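Long-range contacts in extracellular invertase (Aspergillus kawachii, PDB 5XH8), which probably hydrolyses sucrose at its beta-fructofuranosyl bond and transfers fructosyl units between sugars, building fructooligosaccharides such as 1-kestose: residues P122-I127 and G271-D276; V166-D171 and A244-T249; S285-L290 and S317-A322. One frame throughout, in Å; residues are numbered along the deposited sequence.

Contact 1 of 3, residues P122-I127 and G271-D276; sequences PIHWSI and GTEGSD
Trp-125 lies with its indole edge against Glu-273 in a buried loop-to-strand contact, where the loop between strands 112-118 and 134-140 meets the end of strand 265-274. Trp-125 CD1 comes within 3.5 Å of Glu-273 OE1, which sits near the ring plane, while the carboxylate stands almost perpendicular to the indole (87°). The aliphatic part of the glutamate joins in, with Glu-273 CB 3.6 Å from Trp-125 NE1. A long side chain suits this place, for it offers methylene packing and still carries an acid to the bridging water and to Thr-284. The indole N-H is not spent on that acid: Trp-125 NE1, Glu-273 OE1 and His-124 NE2 all hydrogen-bond the hydroxyl of Thr-284. A water bridges the segments, accepting from Trp-125 N at 3.1 Å and donating to Glu-273 OE2. In the five-bladed beta-propeller of family 32 hydrolases, this joins a loop of one blade to the end of a strand in another. Trp-125 occupies the first corner of a type I turn from His-124 to Ile-127. Within the turn His-124 ND1 and Ser-126 OG share a 2.7 Å hydrogen bond, probably helping hold the imidazole over the rim of one indole face. Farther out, Ser-275 CB packs on the six-membered end of the indole, 3.7 Å from Trp-125 CH2; a small side chain fits at that rim.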
# COMPACT_ATOMS: atom_id res chain seq x y z
N PRO A 122 -12.85 -9.70 -5.70
CA PRO A 122 -13.85 -8.68 -6.10
C PRO A 122 -13.95 -7.51 -5.13
O PRO A 122 -13.51 -7.60 -4.00
CB PRO A 122 -15.16 -9.48 -6.07
CG PRO A 122 -14.95 -10.50 -5.02
CD PRO A 122 -13.48 -10.90 -5.12
N ILE A 123 -14.58 -6.43 -5.58
CA ILE A 123 -14.84 -5.28 -4.76
C ILE A 123 -16.30 -4.93 -4.97
O ILE A 123 -16.73 -4.71 -6.12
CB ILE A 123 -13.96 -4.06 -5.20
CG1 ILE A 123 -12.45 -4.40 -5.14
CG2 ILE A 123 -14.30 -2.82 -4.38
CD1 ILE A 123 -11.63 -3.45 -5.99
N HIS A 124 -17.07 -4.89 -3.88
CA HIS A 124 -18.48 -4.46 -3.96
C HIS A 124 -19.00 -4.02 -2.60
O HIS A 124 -18.62 -4.57 -1.59
CB HIS A 124 -19.36 -5.57 -4.55
CG HIS A 124 -20.67 -5.07 -5.07
ND1 HIS A 124 -21.85 -5.24 -4.39
CD2 HIS A 124 -20.97 -4.39 -6.20
CE1 HIS A 124 -22.84 -4.70 -5.08
NE2 HIS A 124 -22.33 -4.17 -6.18
N TRP A 125 -19.87 -3.03 -2.60
CA TRP A 125 -20.45 -2.50 -1.37
C TRP A 125 -21.16 -3.55 -0.51
O TRP A 125 -21.18 -3.43 0.71
CB TRP A 125 -21.39 -1.31 -1.66
CG TRP A 125 -22.60 -1.65 -2.47
CD1 TRP A 125 -22.76 -1.48 -3.81
CD2 TRP A 125 -23.83 -2.20 -2.00
NE1 TRP A 125 -23.99 -1.91 -4.21
CE2 TRP A 125 -24.68 -2.36 -3.12
CE3 TRP A 125 -24.30 -2.59 -0.74
CZ2 TRP A 125 -25.97 -2.90 -3.02
CZ3 TRP A 125 -25.59 -3.13 -0.64
CH2 TRP A 125 -26.40 -3.28 -1.78
N SER A 126 -21.73 -4.56 -1.16
CA SER A 126 -22.53 -5.60 -0.51
C SER A 126 -21.74 -6.71 0.16
O SER A 126 -22.35 -7.54 0.80
CB SER A 126 -23.47 -6.25 -1.53
OG SER A 126 -22.78 -7.00 -2.51
N ILE A 127 -20.42 -6.76 -0.04
CA ILE A 127 -19.59 -7.85 0.53
C ILE A 127 -18.50 -7.27 1.41
O ILE A 127 -18.24 -6.06 1.35
CB ILE A 127 -18.98 -8.74 -0.57
CG1 ILE A 127 -18.07 -7.92 -1.52
CG2 ILE A 127 -20.08 -9.47 -1.31
CD1 ILE A 127 -17.27 -8.78 -2.50
N GLY A 271 -22.79 8.93 -8.81
CA GLY A 271 -23.55 7.71 -9.02
C GLY A 271 -23.90 7.16 -7.65
O GLY A 271 -23.08 7.20 -6.73
N THR A 272 -25.12 6.65 -7.49
CA THR A 272 -25.46 5.91 -6.28
C THR A 272 -25.84 4.48 -6.64
O THR A 272 -26.54 4.24 -7.63
CB THR A 272 -26.58 6.60 -5.45
OG1 THR A 272 -27.87 6.36 -6.02
CG2 THR A 272 -26.34 8.05 -5.35
N GLU A 273 -25.34 3.54 -5.83
CA GLU A 273 -25.56 2.12 -6.03
C GLU A 273 -26.71 1.66 -5.12
O GLU A 273 -26.56 1.62 -3.89
CB GLU A 273 -24.30 1.32 -5.72
CG GLU A 273 -23.11 1.66 -6.60
CD GLU A 273 -22.04 0.59 -6.54
OE1 GLU A 273 -22.28 -0.51 -7.10
OE2 GLU A 273 -21.00 0.83 -5.89
N GLY A 274 -27.84 1.34 -5.75
CA GLY A 274 -29.05 0.92 -5.07
C GLY A 274 -29.36 -0.56 -5.18
O GLY A 274 -28.75 -1.32 -5.96
N SER A 275 -30.33 -0.96 -4.37
CA SER A 275 -30.73 -2.35 -4.24
C SER A 275 -32.13 -2.42 -3.68
O SER A 275 -32.51 -1.55 -2.92
CB SER A 275 -29.80 -3.04 -3.25
OG SER A 275 -30.02 -4.44 -3.20
N ASP A 276 -32.89 -3.45 -4.06
CA ASP A 276 -34.04 -3.89 -3.26
C ASP A 276 -33.54 -4.63 -2.04
O ASP A 276 -32.38 -5.06 -2.01
CB ASP A 276 -34.92 -4.84 -4.04
CG ASP A 276 -35.41 -4.23 -5.30
OD1 ASP A 276 -36.03 -3.13 -5.22
OD2 ASP A 276 -35.14 -4.82 -6.37
O HOH W 1 -19.65 -1.20 -5.15

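Contact 2 of 3, residues V166-D171 and A244-T249; sequences VTAFRD and AFNFET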
# COMPACT_ATOMS: atom_id res chain seq x y z
N VAL A 166 -14.54 0.56 4.88
CA VAL A 166 -15.16 1.13 3.69
C VAL A 166 -15.97 0.13 2.84
O VAL A 166 -15.61 -1.04 2.76
CB VAL A 166 -14.13 1.81 2.78
CG1 VAL A 166 -13.53 3.01 3.50
CG2 VAL A 166 -13.06 0.81 2.31
N THR A 167 -17.04 0.61 2.20
CA THR A 167 -17.76 -0.13 1.17
C THR A 167 -17.04 -0.08 -0.18
O THR A 167 -17.19 -1.00 -1.00
CB THR A 167 -19.17 0.45 0.94
OG1 THR A 167 -19.10 1.88 0.83
CG2 THR A 167 -20.12 0.05 2.08
N ALA A 168 -16.30 1.01 -0.37
CA ALA A 168 -15.60 1.38 -1.58
C ALA A 168 -14.74 2.57 -1.25
O ALA A 168 -15.05 3.35 -0.32
CB ALA A 168 -16.58 1.78 -2.68
N PHE A 169 -13.67 2.74 -2.03
CA PHE A 169 -12.71 3.82 -1.84
C PHE A 169 -11.97 4.12 -3.15
O PHE A 169 -10.82 3.72 -3.34
CB PHE A 169 -11.75 3.43 -0.71
CG PHE A 169 -10.88 4.55 -0.25
CD1 PHE A 169 -11.41 5.60 0.48
CD2 PHE A 169 -9.53 4.53 -0.48
CE1 PHE A 169 -10.61 6.65 0.90
CE2 PHE A 169 -8.71 5.56 -0.04
CZ PHE A 169 -9.26 6.62 0.66
N ARG A 170 -12.63 4.85 -4.05
CA ARG A 170 -12.13 4.98 -5.41
C ARG A 170 -12.61 6.23 -6.12
O ARG A 170 -13.39 7.01 -5.55
CB ARG A 170 -12.50 3.73 -6.21
CG ARG A 170 -13.98 3.39 -6.22
CD ARG A 170 -14.29 2.30 -7.26
NE ARG A 170 -15.70 1.91 -7.21
CZ ARG A 170 -16.25 1.00 -6.40
NH1 ARG A 170 -15.50 0.26 -5.55
NH2 ARG A 170 -17.57 0.79 -6.44
N ASP A 171 -12.13 6.39 -7.35
CA ASP A 171 -12.56 7.44 -8.28
C ASP A 171 -12.14 8.84 -7.79
O ASP A 171 -12.97 9.75 -7.72
CB ASP A 171 -14.07 7.41 -8.53
CG ASP A 171 -14.61 6.04 -8.88
OD1 ASP A 171 -13.87 5.20 -9.42
OD2 ASP A 171 -15.83 5.82 -8.59
N ALA A 244 -28.75 5.67 -1.27
CA ALA A 244 -28.51 4.27 -1.55
C ALA A 244 -27.31 3.73 -0.76
O ALA A 244 -27.02 4.23 0.35
CB ALA A 244 -28.41 4.05 -3.06
N PHE A 245 -26.61 2.72 -1.28
CA PHE A 245 -25.63 1.99 -0.45
C PHE A 245 -24.18 2.38 -0.61
O PHE A 245 -23.34 1.96 0.18
CB PHE A 245 -25.80 0.51 -0.67
CG PHE A 245 -27.13 -0.02 -0.19
CD1 PHE A 245 -28.25 0.02 -1.02
CD2 PHE A 245 -27.26 -0.56 1.08
CE1 PHE A 245 -29.47 -0.48 -0.59
CE2 PHE A 245 -28.49 -1.06 1.53
CZ PHE A 245 -29.59 -1.03 0.69
N ASN A 246 -23.87 3.17 -1.64
CA ASN A 246 -22.48 3.54 -1.93
C ASN A 246 -22.49 4.67 -2.96
O ASN A 246 -23.32 4.65 -3.85
CB ASN A 246 -21.72 2.32 -2.49
CG ASN A 246 -20.25 2.58 -2.64
OD1 ASN A 246 -19.54 2.81 -1.65
ND2 ASN A 246 -19.76 2.52 -3.87
N PHE A 247 -21.61 5.65 -2.81
CA PHE A 247 -21.41 6.69 -3.81
C PHE A 247 -20.22 6.33 -4.73
O PHE A 247 -19.21 5.80 -4.27
CB PHE A 247 -21.08 8.06 -3.19
CG PHE A 247 -22.22 8.74 -2.46
CD1 PHE A 247 -23.56 8.39 -2.64
CD2 PHE A 247 -21.92 9.79 -1.60
CE1 PHE A 247 -24.57 9.04 -1.94
CE2 PHE A 247 -22.94 10.45 -0.90
CZ PHE A 247 -24.26 10.08 -1.09
N GLU A 248 -20.36 6.67 -6.02
CA GLU A 248 -19.36 6.45 -7.07
C GLU A 248 -19.17 7.75 -7.86
O GLU A 248 -20.07 8.61 -7.89
CB GLU A 248 -19.81 5.33 -8.00
CG GLU A 248 -20.01 3.97 -7.29
CD GLU A 248 -20.00 2.82 -8.26
OE1 GLU A 248 -21.06 2.57 -8.89
OE2 GLU A 248 -18.90 2.20 -8.43
N THR A 249 -18.00 7.89 -8.48
CA THR A 249 -17.67 8.96 -9.44
C THR A 249 -18.09 10.37 -9.02
O THR A 249 -18.61 11.16 -9.84
CB THR A 249 -18.22 8.64 -10.86
OG1 THR A 249 -19.65 8.67 -10.86
CG2 THR A 249 -17.74 7.26 -11.29
O HOH W 2 -16.75 3.56 -9.45
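Arg-170 and Glu-248 form a salt bridge, with Arg-170 NH2 2.8 Å from Glu-248 OE2 in a nearly straight bond (169°). The oxygen lies close to the guanidinium plane, yet the arginine meets it from above the carboxylate, the two planes being 84° apart. Arg-170 NE makes a second, weak bond to the same oxygen. Water 2 joins three groups, accepting from Arg-170 NE and donating to Glu-248 OE2, at 2.7 Å, and Asp-171 OD2. That aspartate oxygen also takes the backbone N-H of Thr-249 at 3.0 Å, on its anti side. Arg-170 and Asp-171 begin the Arg-Asp-Pro motif of glycoside hydrolase family 32, which lines the central pocket of the propeller in relatives; consistent with this, Asp-171 OD1 binds a glycerol. Strand 166-176, outermost in its sheet, here lies beside 244-249 of a different sheet, their touching parts running nearly the same way (12° apart). Arginine suits its position by serving two acids, Glu-248 and, through NH1, Glu-134. The other oxygen of Glu-248, OE1, bonds the hydroxyl of Tyr-319. At the other end, Thr-167 OG1 donates to Asn-246 OD1 at 2.7 Å. An amide suits a place that needs both this acceptor and a donor: ND2 goes to Glu-273. Ala-168 CB, small enough to lie against the amide, is 3.3 Å from Asn-246 OD1, and Thr-249 CG2 rests 3.6 Å from Asp-171 OD2.

Contact 3 of 3, residues S285-L290 and S317-A322; sequences SIHDML and SSYAAA. With NA (sodium ion), chain B.
His-287 and Ser-318 bind the same sodium ion through their backbone carbonyls, His-287 O at 2.3 Å and Ser-318 O at 2.4 Å from the metal. The carbonyls of Gly-315 and Phe-316 and water 3 complete the five ligands seen. Neutral carbonyl oxygens are ordinary company for sodium, and the ion probably offsets the repulsion between His-287 O and Ser-318 O, which lie close together. Water 3 also accepts the backbone N-H of Met-289, so the shell is tied to the strand two residues further on.

Beside the metal, the histidine points its ring edge at the face of Tyr-319 in a T-shaped pair, centroids 4.8 Å apart and planes at 85°. CD2 is the atom of the imidazole that touches, His-287 CD2 lying 3.6 Å from Tyr-319 CE2, while His-287 CB makes a CH-pi contact 3.8 Å from the centroid of the Tyr-319 ring. At the ring's edge, Tyr-319 CE1 lies 3.4 Å from Asp-288 O. The phenol hydroxyl reaches on to Glu-248. Farther along the strand, Met-289 has CG anti to its N (chi1 -169°) and a bent chain beyond; its SD weakly accepts Ala-321 N at 3.4 Å, and Met-289 CE packs 3.7 Å from Ala-321 CB. A flexible thioether suits this spot, while alanine allows close approach.

The ring of His-287 is stacked by Phe-353, and Ser-318 OG is held by Asp-313. Residues 286-290 of strand 286-298, which is flanked by strands 265-274 and 302-311, cross residues 318-322 of strand 318-326 at 53°, the latter strand belonging to another sheet, where it pairs with strand 341-348.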
# COMPACT_ATOMS: atom_id res chain seq x y z
N SER A 285 -28.66 -3.11 -8.27
CA SER A 285 -29.84 -3.24 -9.16
C SER A 285 -30.25 -1.90 -9.71
O SER A 285 -30.83 -1.86 -10.78
CB SER A 285 -31.03 -3.91 -8.44
OG SER A 285 -31.30 -3.19 -7.26
N ILE A 286 -29.92 -0.81 -9.01
CA ILE A 286 -30.30 0.54 -9.43
C ILE A 286 -29.06 1.43 -9.51
O ILE A 286 -28.37 1.61 -8.52
CB ILE A 286 -31.31 1.17 -8.41
CG1 ILE A 286 -32.53 0.23 -8.17
CG2 ILE A 286 -31.78 2.53 -8.88
CD1 ILE A 286 -33.36 -0.06 -9.41
N HIS A 287 -28.79 2.02 -10.68
CA HIS A 287 -27.67 2.95 -10.85
C HIS A 287 -28.24 4.34 -11.10
O HIS A 287 -28.56 4.68 -12.24
CB HIS A 287 -26.78 2.48 -12.02
CG HIS A 287 -26.04 1.20 -11.77
ND1 HIS A 287 -26.63 -0.05 -11.91
CD2 HIS A 287 -24.75 0.96 -11.42
CE1 HIS A 287 -25.73 -0.99 -11.67
NE2 HIS A 287 -24.59 -0.40 -11.34
N ASP A 288 -28.37 5.15 -10.05
CA ASP A 288 -28.88 6.52 -10.17
C ASP A 288 -27.78 7.54 -10.47
O ASP A 288 -26.76 7.53 -9.78
CB ASP A 288 -29.57 6.96 -8.87
CG ASP A 288 -30.92 6.30 -8.65
OD1 ASP A 288 -31.52 5.76 -9.63
OD2 ASP A 288 -31.36 6.33 -7.48
N MET A 289 -27.99 8.41 -11.47
CA MET A 289 -27.03 9.42 -11.91
C MET A 289 -27.51 10.79 -11.45
O MET A 289 -28.26 11.49 -12.16
CB MET A 289 -26.85 9.40 -13.42
CG MET A 289 -25.67 10.23 -13.94
SD MET A 289 -24.11 9.92 -13.08
CE MET A 289 -23.87 11.42 -12.12
N LEU A 290 -27.07 11.16 -10.25
CA LEU A 290 -27.59 12.34 -9.54
C LEU A 290 -26.69 13.58 -9.60
O LEU A 290 -25.47 13.48 -9.79
CB LEU A 290 -27.85 11.97 -8.08
CG LEU A 290 -28.68 10.74 -7.76
CD1 LEU A 290 -28.79 10.54 -6.25
CD2 LEU A 290 -30.06 10.86 -8.37
N SER A 317 -29.69 3.14 -17.77
CA SER A 317 -28.32 2.77 -18.14
C SER A 317 -27.33 3.95 -18.09
O SER A 317 -26.15 3.77 -18.40
CB SER A 317 -28.33 2.12 -19.54
OG SER A 317 -29.10 0.92 -19.53
N SER A 318 -27.81 5.12 -17.69
CA SER A 318 -27.01 6.32 -17.56
C SER A 318 -26.35 6.38 -16.21
O SER A 318 -27.03 6.19 -15.21
CB SER A 318 -27.89 7.56 -17.71
OG SER A 318 -28.48 7.61 -18.98
N TYR A 319 -25.04 6.65 -16.16
CA TYR A 319 -24.27 6.56 -14.92
C TYR A 319 -22.87 7.17 -15.03
O TYR A 319 -22.47 7.60 -16.10
CB TYR A 319 -24.16 5.08 -14.49
CG TYR A 319 -23.88 4.84 -13.02
CD1 TYR A 319 -24.75 5.34 -12.02
CD2 TYR A 319 -22.80 4.06 -12.61
CE1 TYR A 319 -24.52 5.09 -10.69
CE2 TYR A 319 -22.54 3.84 -11.28
CZ TYR A 319 -23.41 4.34 -10.32
OH TYR A 319 -23.18 4.15 -8.97
N ALA A 320 -22.18 7.26 -13.89
CA ALA A 320 -20.72 7.43 -13.85
C ALA A 320 -20.22 8.68 -14.51
O ALA A 320 -19.13 8.68 -15.07
CB ALA A 320 -20.04 6.21 -14.49
N ALA A 321 -20.99 9.77 -14.44
CA ALA A 321 -20.60 10.98 -15.16
C ALA A 321 -19.26 11.53 -14.71
O ALA A 321 -18.95 11.56 -13.51
CB ALA A 321 -21.68 12.04 -15.08
N ALA A 322 -18.45 11.93 -15.69
CA ALA A 322 -17.22 12.63 -15.44
C ALA A 322 -17.23 13.90 -16.24
O ALA A 322 -17.37 13.91 -17.47
CB ALA A 322 -16.02 11.79 -15.83
NA NA B . -29.10 5.46 -14.29
O HOH W 3 -29.96 7.58 -13.51

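All three contacts are mainly buried; measured from contact centre to chain centre, contact 3 lies about 7 Å away, against 18 to 19 Å for the others. They share one sheet: strand 265-274 of contact 1 neighbours both strand 247-248 of contact 2 and strand 286-298 of contact 3. Contact 2 is nested along the chain within the loop that contact 1 closes, and contact 3 follows in series. Contacts 1 and 2 both hold a bridging water, but contact 2 adds a salt bridge and direct hydrogen bonds, whereas contact 3 relies on metal-bound carbonyls with aromatic and sulfur packing. Glu-248 of contact 2 ties to both others, its backbone N probably bonding Gly-271 O and its OE1 the Tyr-319 hydroxyl.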